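Local coordinates for protein endonuclease IV (Thermus thermophilus, PDB 3AAM) that cleaves phosphodiester bonds at apurinic or apyrimidinic sites during DNA repair, leaving a 3'-hydroxyl and a 5'-terminal sugar phosphate, and also has 3'-5' exonuclease activity, at residues A[13-17]-A[44-50]; A[54-58]-A[98-102]; A[37-41]-A[71-75]; A[29-33]-A[244-248]. The contacts are given in a common frame with arbitrary orientation. Residues are numbered along the deposited sequence.

How the contacts relate
The four contacts belong to one TIM barrel. Contacts 1 and 2, with centres about 10 Å apart, share helix 48-60 and form a continuous outer layer: V16 and L46 of contact 1 pack on L100 of contact 2, and V16 O lies 3.5 Å from F54 CD1. Contact 2 reaches the barrel wall through F31 of contact 4, whose CZ is 3.9 Å from F54 CZ. Contact 4 lies in the barrel interior and contact 3 joins two loops that follow strands, with centres about 19 Å apart. Both approach the manganese site of H172, D217 and H219: the side chains of E248 and Y72 come within about 5 Å and 9 Å of the ion.

Contact 1 of 4, residues A[13-17]-A[44-50]; sequences KKGVA and RALSPAE
On the outside of this TIM barrel, the N-terminal end of helix 15-26 meets the loop leading into helix 48-60 through the carboxylate of E50. Its polar bonds come first: E50, in the first turn of its helix, extends its side chain (chi1 and chi2 both t), and OE2 accepts a nearly straight hydrogen bond from V16 N (3.0 Å, 176°). The same carboxylate is held by R44, whose chain is extended (chi1 to chi3 all t) and reaches it with the guanidinium; R44 NH2 to E50 OE2 is a 3.0 Å salt bridge, and R44 NH1 donates to E50 OE2 at 3.1 Å. E50 is fixed at its backbone too, because S47 occupies the N-cap position. The fit is also steric: G15 has positive phi (55/-147), and its CA sits 3.4 Å from R44 NH2. A CB there would point at the other segment and clash with E50 OE2 and R44 NH2, so the close fit depends on glycine. Among apolar groups, V16 (chi1 m) sets CG2 4.2 Å from CD1 of L46 (chi1 t, chi2 p); both side chains also touch L100 of helix 82-100. The N-cap bond runs from E50 N to S47 OG, 3.1 Å long.

Contact 2 of 4, residues A[54-58]-A[98-102]; sequences FRALR and ALLGV
Two arginines one turn apart on helix 48-60, R55 and R58, reach into the C-terminal end of helix 82-100 and bind its backbone carbonyls. That end is a Schellman motif: G101 (82/19) is the C-prime residue, with G101 N to A98 O 3.3 Å (weak) and V102 then extended. On the outside of the TIM barrel the two segments come closest at R55 and L100 (CA to CA 6.5 Å). R55 (chi1 m, chi2 and chi3 t) donates from both NE and NH1 to L99 O, each 3.0 Å, and weakly from NH1 to A98 O at 3.3 Å. One face of its guanidinium lies against L100 O and G101 CA; a CB on G101 would be 3.1 Å from R55 CZ, and these backbone angles call for glycine in any case. R58, with chi1 (-95°) and chi2 (-132°) between wells, gives a weak NH1 bond to G101 O at 2.8 Å, while its NH2 binds L64 O. Beside the arginines, F54 (chi1 t) presents its ring to L100 (chi1 m, chi2 t), CG to CD2 3.7 Å, and to V102 CG2, 4.0 Å from CE2; the ring also touches F31 of strand 31-34 and V16 of helix 15-26. A water closes the remaining gap, accepting from R58 NH1 (2.8 Å) and donating to L100 O (2.7 Å).

Contact 3 of 4, residues A[37-41]-A[71-75]; sequences SPRSW and SYLVN
L73 is the centre of this loop-to-loop contact. Its side chain (chi1 m, chi2 t) points across to W41 (chi1 m, chi2 95°): L73 CD1 lies 3.8 Å from the centroid of the five-membered ring, 11° off the normal, a CH-pi contact, while L73 CB sits over the indole face 3.6 Å from W41 CZ2. L73 CD1 also lies 3.3 Å from P38 O. Y72 (chi1 p) packs on the other loop with CE2 3.4 Å from P38 O, and its OH is 3.3 Å from R39 CD. Each loop holds a type I turn, S37 to S40 and S71 to V74, and they approach most closely at P38 and S71 (CA to CA 4.6 Å). S71 OG donates to P38 O (2.7 Å) and accepts from L73 N (3.0 Å), an ST turn. The loops follow strands 31-34 and 66-69 of the TIM barrel, with Y72 about 8 Å from the metal ligand D217, side chain to side chain; W41 rests on L82, S86 and S89 of helix 82-100, with K85 in cation-pi contact.

Contact 4 of 4, residues A[29-33]-A[244-248]; sequences TAFQI and VFILE
Q32 extends a nearly straight side chain (chi1 and chi2 both t) from its strand, so that NE2 donates to E248 OE2 (2.9 Å, 171°). E248 answers from an m, t conformation with chi3 near -50°: its CA-to-CB bond points sideways, but the carboxylate swings across to Q32. Nearer the strand's start, I246 with chi1 and chi2 both m turns its branches to the opposing strand, CG2 lying 3.9 Å from Q32 CB and CD1 3.9 Å from F31 CA. V244 (chi1 t) places CG1 3.7 Å from A30 CB, where the small methyl leaves room for the two aliphatic side chains. The backbones are extended but do not pair: A30 is nearest V244 and F31 nearest I246, with CA atoms 6.7 and 6.8 Å apart, and the short touching parts (CA 30 to 32, CA 244 to 248) run 43° apart. Strand 3-6 and the residues just after it lie between them in the wall of the TIM barrel, and the inward-facing A30, Q32 and I246 meet in its interior. F31 (chi1 p) and F245 (chi1 m) point away; F31 packs on V20 and A23 of helix 15-26, and F245 stacks edge-to-face on F235. E248 stands beside the manganese site, its side chain about 3 Å from that of H219 and about 5 Å from the ion, and its carbonyl O accepts a hydrogen bond from H219 ND1.

Contact 1 of 4, residues A[13-17]-A[44-50]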
loop_
_atom_site.group_PDB
_atom_site.type_symbol
_atom_site.label_atom_id
_atom_site.label_comp_id
_atom_site.label_asym_id
_atom_site.label_seq_id
_atom_site.Cartn_x
_atom_site.Cartn_y
_atom_site.Cartn_z
ATOM N N LYS A 13 10.863 -9.594 19.560
ATOM C CA LYS A 13 11.490 -10.901 19.395
ATOM C C LYS A 13 10.821 -11.815 18.369
ATOM O O LYS A 13 11.437 -12.770 17.899
ATOM C CB LYS A 13 11.544 -11.611 20.750
ATOM C CG LYS A 13 12.277 -10.819 21.828
ATOM C CD LYS A 13 13.787 -10.843 21.630
ATOM C CE LYS A 13 14.349 -12.227 21.925
ATOM N NZ LYS A 13 15.839 -12.253 22.010
ATOM N N LYS A 14 9.568 -11.529 18.026
ATOM C CA LYS A 14 8.846 -12.341 17.051
ATOM C C LYS A 14 9.198 -11.944 15.617
ATOM O O LYS A 14 8.938 -12.694 14.678
ATOM C CB LYS A 14 7.334 -12.199 17.254
ATOM C CG LYS A 14 6.818 -12.679 18.598
ATOM C CD LYS A 14 6.950 -14.185 18.752
ATOM C CE LYS A 14 6.257 -14.665 20.019
ATOM N NZ LYS A 14 4.813 -14.309 20.007
ATOM N N GLY A 15 9.786 -10.763 15.454
ATOM C CA GLY A 15 10.155 -10.301 14.127
ATOM C C GLY A 15 8.986 -10.297 13.158
ATOM O O GLY A 15 7.842 -10.059 13.552
ATOM N N VAL A 16 9.263 -10.563 11.886
ATOM C CA VAL A 16 8.203 -10.580 10.884
ATOM C C VAL A 16 7.224 -11.726 11.115
ATOM O O VAL A 16 6.072 -11.665 10.685
ATOM C CB VAL A 16 8.778 -10.686 9.449
ATOM C CG1 VAL A 16 9.618 -9.455 9.139
ATOM C CG2 VAL A 16 9.612 -11.949 9.303
ATOM N N ALA A 17 7.681 -12.771 11.796
ATOM C CA ALA A 17 6.817 -13.913 12.079
ATOM C C ALA A 17 5.687 -13.471 13.002
ATOM O O ALA A 17 4.572 -13.990 12.933
ATOM C CB ALA A 17 7.622 -15.034 12.729
ATOM N N ARG A 44 17.120 -3.887 7.899
ATOM C CA ARG A 44 16.954 -4.803 9.024
ATOM C C ARG A 44 17.356 -6.219 8.640
ATOM O O ARG A 44 16.812 -6.802 7.699
ATOM C CB ARG A 44 15.497 -4.791 9.491
ATOM C CG ARG A 44 15.161 -5.831 10.553
ATOM C CD ARG A 44 13.684 -5.749 10.922
ATOM N NE ARG A 44 13.292 -6.758 11.901
ATOM C CZ ARG A 44 13.186 -8.057 11.643
ATOM N NH1 ARG A 44 13.441 -8.521 10.427
ATOM N NH2 ARG A 44 12.828 -8.894 12.608
ATOM N N ALA A 45 18.317 -6.770 9.375
ATOM C CA ALA A 45 18.793 -8.117 9.103
ATOM C C ALA A 45 17.653 -9.125 9.148
ATOM O O ALA A 45 16.824 -9.116 10.066
ATOM C CB ALA A 45 19.873 -8.502 10.108
ATOM N N LEU A 46 17.615 -9.992 8.143
ATOM C CA LEU A 46 16.589 -11.019 8.053
ATOM C C LEU A 46 17.291 -12.373 7.956
ATOM O O LEU A 46 17.820 -12.726 6.906
ATOM C CB LEU A 46 15.722 -10.778 6.817
ATOM C CG LEU A 46 14.404 -11.545 6.728
ATOM C CD1 LEU A 46 13.489 -11.119 7.871
ATOM C CD2 LEU A 46 13.745 -11.261 5.385
ATOM N N SER A 47 17.294 -13.118 9.058
ATOM C CA SER A 47 17.944 -14.427 9.113
ATOM C C SER A 47 17.170 -15.522 8.387
ATOM O O SER A 47 15.954 -15.440 8.235
ATOM C CB SER A 47 18.131 -14.852 10.570
ATOM O OG SER A 47 16.891 -15.238 11.137
ATOM N N PRO A 48 17.872 -16.571 7.930
ATOM C CA PRO A 48 17.206 -17.672 7.228
ATOM C C PRO A 48 16.139 -18.330 8.099
ATOM O O PRO A 48 15.108 -18.784 7.601
ATOM C CB PRO A 48 18.361 -18.617 6.906
ATOM C CG PRO A 48 19.507 -17.667 6.704
ATOM C CD PRO A 48 19.337 -16.717 7.861
ATOM N N ALA A 49 16.392 -18.380 9.405
ATOM C CA ALA A 49 15.443 -18.978 10.335
ATOM C C ALA A 49 14.165 -18.150 10.390
ATOM O O ALA A 49 13.068 -18.702 10.450
ATOM C CB ALA A 49 16.060 -19.081 11.722
ATOM N N GLU A 50 14.307 -16.828 10.364
ATOM C CA GLU A 50 13.135 -15.961 10.400
ATOM C C GLU A 50 12.363 -16.096 9.089
ATOM O O GLU A 50 11.132 -16.083 9.078
ATOM C CB GLU A 50 13.535 -14.498 10.622
ATOM C CG GLU A 50 12.353 -13.624 11.047
ATOM C CD GLU A 50 12.743 -12.206 11.443
ATOM O OE1 GLU A 50 13.699 -12.035 12.226
ATOM O OE2 GLU A 50 12.075 -11.257 10.982
#

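Contact 2 of 4, residues A[54-58]-A[98-102]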
loop_
_atom_site.group_PDB
_atom_site.type_symbol
_atom_site.label_atom_id
_atom_site.label_comp_id
_atom_site.label_asym_id
_atom_site.label_seq_id
_atom_site.Cartn_x
_atom_site.Cartn_y
_atom_site.Cartn_z
ATOM N N PHE A 54 8.474 -17.253 8.894
ATOM C CA PHE A 54 7.485 -16.401 8.240
ATOM C C PHE A 54 6.702 -17.198 7.200
ATOM O O PHE A 54 5.471 -17.219 7.211
ATOM C CB PHE A 54 8.187 -15.224 7.559
ATOM C CG PHE A 54 7.248 -14.258 6.890
ATOM C CD1 PHE A 54 6.675 -13.215 7.607
ATOM C CD2 PHE A 54 6.924 -14.405 5.548
ATOM C CE1 PHE A 54 5.792 -12.330 6.994
ATOM C CE2 PHE A 54 6.041 -13.528 4.927
ATOM C CZ PHE A 54 5.474 -12.488 5.652
ATOM N N ARG A 55 7.425 -17.851 6.299
ATOM C CA ARG A 55 6.792 -18.647 5.257
ATOM C C ARG A 55 5.961 -19.796 5.817
ATOM O O ARG A 55 4.833 -20.017 5.387
ATOM C CB ARG A 55 7.854 -19.200 4.299
ATOM C CG ARG A 55 8.474 -18.159 3.376
ATOM C CD ARG A 55 9.567 -18.777 2.514
ATOM N NE ARG A 55 10.062 -17.850 1.499
ATOM C CZ ARG A 55 9.689 -17.866 0.222
ATOM N NH1 ARG A 55 10.191 -16.982 -0.627
ATOM N NH2 ARG A 55 8.822 -18.772 -0.210
ATOM N N ALA A 56 6.519 -20.532 6.773
ATOM C CA ALA A 56 5.811 -21.664 7.363
ATOM C C ALA A 56 4.542 -21.220 8.076
ATOM O O ALA A 56 3.490 -21.843 7.936
ATOM C CB ALA A 56 6.726 -22.407 8.329
ATOM N N LEU A 57 4.644 -20.144 8.850
ATOM C CA LEU A 57 3.490 -19.630 9.571
ATOM C C LEU A 57 2.424 -19.135 8.600
ATOM O O LEU A 57 1.236 -19.402 8.783
ATOM C CB LEU A 57 3.915 -18.501 10.516
ATOM C CG LEU A 57 4.688 -18.930 11.766
ATOM C CD1 LEU A 57 5.322 -17.712 12.426
ATOM C CD2 LEU A 57 3.738 -19.640 12.734
ATOM N N ARG A 58 2.847 -18.424 7.557
ATOM C CA ARG A 58 1.902 -17.907 6.575
ATOM C C ARG A 58 1.156 -19.023 5.855
ATOM O O ARG A 58 -0.070 -19.012 5.764
ATOM C CB ARG A 58 2.618 -17.043 5.535
ATOM C CG ARG A 58 2.605 -15.560 5.836
ATOM C CD ARG A 58 2.186 -14.766 4.605
ATOM N NE ARG A 58 3.097 -14.963 3.481
ATOM C CZ ARG A 58 2.899 -14.473 2.259
ATOM N NH1 ARG A 58 3.786 -14.701 1.302
ATOM N NH2 ARG A 58 1.812 -13.765 1.988
ATOM N N ALA A 98 11.198 -10.574 -1.641
ATOM C CA ALA A 98 11.471 -11.781 -2.417
ATOM C C ALA A 98 11.837 -12.938 -1.491
ATOM O O ALA A 98 11.364 -14.060 -1.667
ATOM C CB ALA A 98 12.597 -11.529 -3.418
ATOM N N LEU A 99 12.680 -12.661 -0.503
ATOM C CA LEU A 99 13.091 -13.690 0.444
ATOM C C LEU A 99 11.901 -14.219 1.234
ATOM O O LEU A 99 11.769 -15.425 1.450
ATOM C CB LEU A 99 14.135 -13.133 1.413
ATOM C CG LEU A 99 15.553 -12.929 0.879
ATOM C CD1 LEU A 99 16.387 -12.183 1.906
ATOM C CD2 LEU A 99 16.174 -14.284 0.566
ATOM N N LEU A 100 11.029 -13.313 1.656
ATOM C CA LEU A 100 9.863 -13.695 2.439
ATOM C C LEU A 100 8.722 -14.292 1.628
ATOM O O LEU A 100 7.816 -14.895 2.190
ATOM C CB LEU A 100 9.350 -12.485 3.223
ATOM C CG LEU A 100 10.287 -11.989 4.329
ATOM C CD1 LEU A 100 9.768 -10.682 4.907
ATOM C CD2 LEU A 100 10.390 -13.057 5.414
ATOM N N GLY A 101 8.764 -14.128 0.311
ATOM C CA GLY A 101 7.698 -14.648 -0.521
ATOM C C GLY A 101 6.514 -13.696 -0.549
ATOM O O GLY A 101 5.395 -14.091 -0.880
ATOM N N VAL A 102 6.759 -12.441 -0.176
ATOM C CA VAL A 102 5.722 -11.410 -0.178
ATOM C C VAL A 102 5.558 -10.963 -1.629
ATOM O O VAL A 102 6.523 -10.548 -2.265
ATOM C CB VAL A 102 6.133 -10.212 0.704
ATOM C CG1 VAL A 102 5.147 -9.067 0.526
ATOM C CG2 VAL A 102 6.176 -10.641 2.172
HETATM O O HOH W 1 5.631 -16.318 2.695
#

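Contact 3 of 4, residues A[37-41]-A[71-75]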
loop_
_atom_site.group_PDB
_atom_site.type_symbol
_atom_site.label_atom_id
_atom_site.label_comp_id
_atom_site.label_asym_id
_atom_site.label_seq_id
_atom_site.Cartn_x
_atom_site.Cartn_y
_atom_site.Cartn_z
ATOM N N SER A 37 12.415 -0.572 10.242
ATOM C CA SER A 37 11.829 0.615 10.850
ATOM C C SER A 37 11.782 1.732 9.814
ATOM O O SER A 37 12.785 2.032 9.167
ATOM C CB SER A 37 12.655 1.066 12.056
ATOM O OG SER A 37 12.086 2.224 12.641
ATOM N N PRO A 38 10.611 2.358 9.641
ATOM C CA PRO A 38 10.443 3.446 8.672
ATOM C C PRO A 38 11.161 4.735 9.066
ATOM O O PRO A 38 11.371 5.615 8.233
ATOM C CB PRO A 38 8.928 3.618 8.615
ATOM C CG PRO A 38 8.505 3.263 10.007
ATOM C CD PRO A 38 9.329 2.030 10.290
ATOM N N ARG A 39 11.541 4.837 10.334
ATOM C CA ARG A 39 12.226 6.022 10.834
ATOM C C ARG A 39 13.718 6.048 10.517
ATOM O O ARG A 39 14.364 7.086 10.647
ATOM C CB ARG A 39 12.033 6.135 12.349
ATOM C CG ARG A 39 11.169 7.306 12.795
ATOM C CD ARG A 39 9.749 7.206 12.266
ATOM N NE ARG A 39 8.888 8.230 12.853
ATOM C CZ ARG A 39 7.603 8.390 12.556
ATOM N NH1 ARG A 39 7.020 7.591 11.671
ATOM N NH2 ARG A 39 6.899 9.346 13.147
ATOM N N SER A 40 14.272 4.914 10.107
ATOM C CA SER A 40 15.695 4.865 9.793
ATOM C C SER A 40 15.988 4.229 8.442
ATOM O O SER A 40 15.221 3.401 7.954
ATOM C CB SER A 40 16.451 4.124 10.900
ATOM O OG SER A 40 15.898 2.841 11.135
ATOM N N TRP A 41 17.107 4.628 7.841
ATOM C CA TRP A 41 17.514 4.111 6.542
ATOM C C TRP A 41 18.204 2.754 6.631
ATOM O O TRP A 41 18.310 2.042 5.634
ATOM C CB TRP A 41 18.467 5.091 5.847
ATOM C CG TRP A 41 17.850 6.397 5.456
ATOM C CD1 TRP A 41 17.864 7.564 6.168
ATOM C CD2 TRP A 41 17.139 6.674 4.247
ATOM N NE1 TRP A 41 17.211 8.553 5.471
ATOM C CE2 TRP A 41 16.755 8.032 4.288
ATOM C CE3 TRP A 41 16.791 5.906 3.129
ATOM C CZ2 TRP A 41 16.038 8.639 3.252
ATOM C CZ3 TRP A 41 16.078 6.509 2.099
ATOM C CH2 TRP A 41 15.710 7.863 2.169
ATOM N N SER A 71 9.396 2.823 3.278
ATOM C CA SER A 71 9.334 3.923 4.232
ATOM C C SER A 71 8.938 5.229 3.566
ATOM O O SER A 71 9.120 5.405 2.363
ATOM C CB SER A 71 10.683 4.119 4.916
ATOM O OG SER A 71 10.675 5.326 5.660
ATOM N N TYR A 72 8.398 6.147 4.360
ATOM C CA TYR A 72 7.999 7.451 3.860
ATOM C C TYR A 72 9.266 8.218 3.484
ATOM O O TYR A 72 9.215 9.210 2.757
ATOM C CB TYR A 72 7.226 8.210 4.943
ATOM C CG TYR A 72 8.030 8.455 6.202
ATOM C CD1 TYR A 72 8.893 9.546 6.306
ATOM C CD2 TYR A 72 7.944 7.580 7.284
ATOM C CE1 TYR A 72 9.652 9.757 7.458
ATOM C CE2 TYR A 72 8.696 7.780 8.436
ATOM C CZ TYR A 72 9.549 8.870 8.518
ATOM O OH TYR A 72 10.291 9.073 9.660
ATOM N N LEU A 73 10.403 7.743 3.988
ATOM C CA LEU A 73 11.690 8.372 3.719
ATOM C C LEU A 73 12.058 8.291 2.248
ATOM O O LEU A 73 12.773 9.145 1.729
ATOM C CB LEU A 73 12.798 7.699 4.536
ATOM C CG LEU A 73 12.770 7.918 6.047
ATOM C CD1 LEU A 73 13.911 7.140 6.689
ATOM C CD2 LEU A 73 12.885 9.408 6.349
ATOM N N VAL A 74 11.572 7.257 1.579
ATOM C CA VAL A 74 11.883 7.070 0.172
ATOM C C VAL A 74 11.283 8.158 -0.710
ATOM O O VAL A 74 10.075 8.392 -0.692
ATOM C CB VAL A 74 11.387 5.693 -0.321
ATOM C CG1 VAL A 74 11.697 5.526 -1.801
ATOM C CG2 VAL A 74 12.051 4.591 0.483
ATOM N N ASN A 75 12.137 8.841 -1.465
ATOM C CA ASN A 75 11.679 9.876 -2.385
ATOM C C ASN A 75 12.347 9.657 -3.737
ATOM O O ASN A 75 13.444 10.155 -3.996
ATOM C CB ASN A 75 12.009 11.277 -1.867
ATOM C CG ASN A 75 11.494 12.367 -2.794
ATOM O OD1 ASN A 75 10.852 12.082 -3.807
ATOM N ND2 ASN A 75 11.770 13.620 -2.451
#

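Contact 4 of 4, residues A[29-33]-A[244-248]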
loop_
_atom_site.group_PDB
_atom_site.type_symbol
_atom_site.label_atom_id
_atom_site.label_comp_id
_atom_site.label_asym_id
_atom_site.label_seq_id
_atom_site.Cartn_x
_atom_site.Cartn_y
_atom_site.Cartn_z
ATOM N N THR A 29 -7.622 -11.174 6.677
ATOM C CA THR A 29 -7.478 -12.020 5.500
ATOM C C THR A 29 -6.411 -11.474 4.556
ATOM O O THR A 29 -6.280 -11.908 3.411
ATOM C CB THR A 29 -8.822 -12.225 4.761
ATOM O OG1 THR A 29 -9.453 -10.965 4.514
ATOM C CG2 THR A 29 -9.754 -13.091 5.611
ATOM N N ALA A 30 -5.632 -10.532 5.077
ATOM C CA ALA A 30 -4.526 -9.908 4.363
ATOM C C ALA A 30 -3.812 -9.019 5.366
ATOM O O ALA A 30 -4.396 -8.637 6.378
ATOM C CB ALA A 30 -5.045 -9.072 3.196
ATOM N N PHE A 31 -2.546 -8.704 5.108
ATOM C CA PHE A 31 -1.815 -7.821 6.010
ATOM C C PHE A 31 -0.647 -7.122 5.331
ATOM O O PHE A 31 -0.222 -7.498 4.236
ATOM C CB PHE A 31 -1.350 -8.573 7.274
ATOM C CG PHE A 31 -0.238 -9.557 7.043
ATOM C CD1 PHE A 31 1.095 -9.173 7.178
ATOM C CD2 PHE A 31 -0.521 -10.875 6.708
ATOM C CE1 PHE A 31 2.131 -10.096 6.982
ATOM C CE2 PHE A 31 0.503 -11.798 6.511
ATOM C CZ PHE A 31 1.830 -11.410 6.648
ATOM N N GLN A 32 -0.150 -6.086 5.992
ATOM C CA GLN A 32 0.950 -5.286 5.479
ATOM C C GLN A 32 1.957 -5.038 6.592
ATOM O O GLN A 32 1.584 -4.911 7.750
ATOM C CB GLN A 32 0.393 -3.957 4.958
ATOM C CG GLN A 32 1.428 -2.961 4.477
ATOM C CD GLN A 32 0.789 -1.737 3.854
ATOM O OE1 GLN A 32 0.328 -1.777 2.715
ATOM N NE2 GLN A 32 0.738 -0.646 4.612
ATOM N N ILE A 33 3.231 -4.971 6.221
ATOM C CA ILE A 33 4.313 -4.724 7.164
ATOM C C ILE A 33 5.391 -3.889 6.487
ATOM O O ILE A 33 5.347 -3.665 5.275
ATOM C CB ILE A 33 4.996 -6.033 7.604
ATOM C CG1 ILE A 33 5.490 -6.795 6.369
ATOM C CG2 ILE A 33 4.036 -6.898 8.414
ATOM C CD1 ILE A 33 6.400 -7.979 6.692
ATOM N N VAL A 244 -7.021 -6.906 -2.628
ATOM C CA VAL A 244 -6.567 -6.801 -1.249
ATOM C C VAL A 244 -6.754 -5.377 -0.736
ATOM O O VAL A 244 -6.306 -4.426 -1.367
ATOM C CB VAL A 244 -5.077 -7.178 -1.154
ATOM C CG1 VAL A 244 -4.548 -6.901 0.248
ATOM C CG2 VAL A 244 -4.901 -8.645 -1.515
ATOM N N PHE A 245 -7.410 -5.242 0.411
ATOM C CA PHE A 245 -7.665 -3.938 1.008
ATOM C C PHE A 245 -6.933 -3.812 2.337
ATOM O O PHE A 245 -7.101 -4.644 3.228
ATOM C CB PHE A 245 -9.167 -3.747 1.225
ATOM C CG PHE A 245 -9.955 -3.627 -0.053
ATOM C CD1 PHE A 245 -10.304 -2.384 -0.555
ATOM C CD2 PHE A 245 -10.328 -4.765 -0.760
ATOM C CE1 PHE A 245 -11.020 -2.264 -1.745
ATOM C CE2 PHE A 245 -11.043 -4.659 -1.954
ATOM C CZ PHE A 245 -11.389 -3.405 -2.447
ATOM N N ILE A 246 -6.112 -2.773 2.458
ATOM C CA ILE A 246 -5.347 -2.522 3.677
ATOM C C ILE A 246 -5.656 -1.140 4.243
ATOM O O ILE A 246 -5.580 -0.135 3.532
ATOM C CB ILE A 246 -3.814 -2.603 3.403
ATOM C CG1 ILE A 246 -3.427 -4.013 2.953
ATOM C CG2 ILE A 246 -3.032 -2.215 4.650
ATOM C CD1 ILE A 246 -3.681 -5.096 4.003
ATOM N N LEU A 247 -6.006 -1.093 5.524
ATOM C CA LEU A 247 -6.291 0.166 6.206
ATOM C C LEU A 247 -4.994 0.550 6.912
ATOM O O LEU A 247 -4.321 -0.312 7.482
ATOM C CB LEU A 247 -7.413 -0.022 7.234
ATOM C CG LEU A 247 -7.794 1.224 8.039
ATOM C CD1 LEU A 247 -8.328 2.319 7.118
ATOM C CD2 LEU A 247 -8.845 0.844 9.072
ATOM N N GLU A 248 -4.636 1.830 6.850
ATOM C CA GLU A 248 -3.404 2.321 7.468
ATOM C C GLU A 248 -3.730 3.424 8.471
ATOM O O GLU A 248 -3.607 4.606 8.166
ATOM C CB GLU A 248 -2.466 2.872 6.392
ATOM C CG GLU A 248 -2.184 1.918 5.237
ATOM C CD GLU A 248 -1.301 2.550 4.179
ATOM O OE1 GLU A 248 -1.612 3.684 3.749
ATOM O OE2 GLU A 248 -0.306 1.919 3.774
#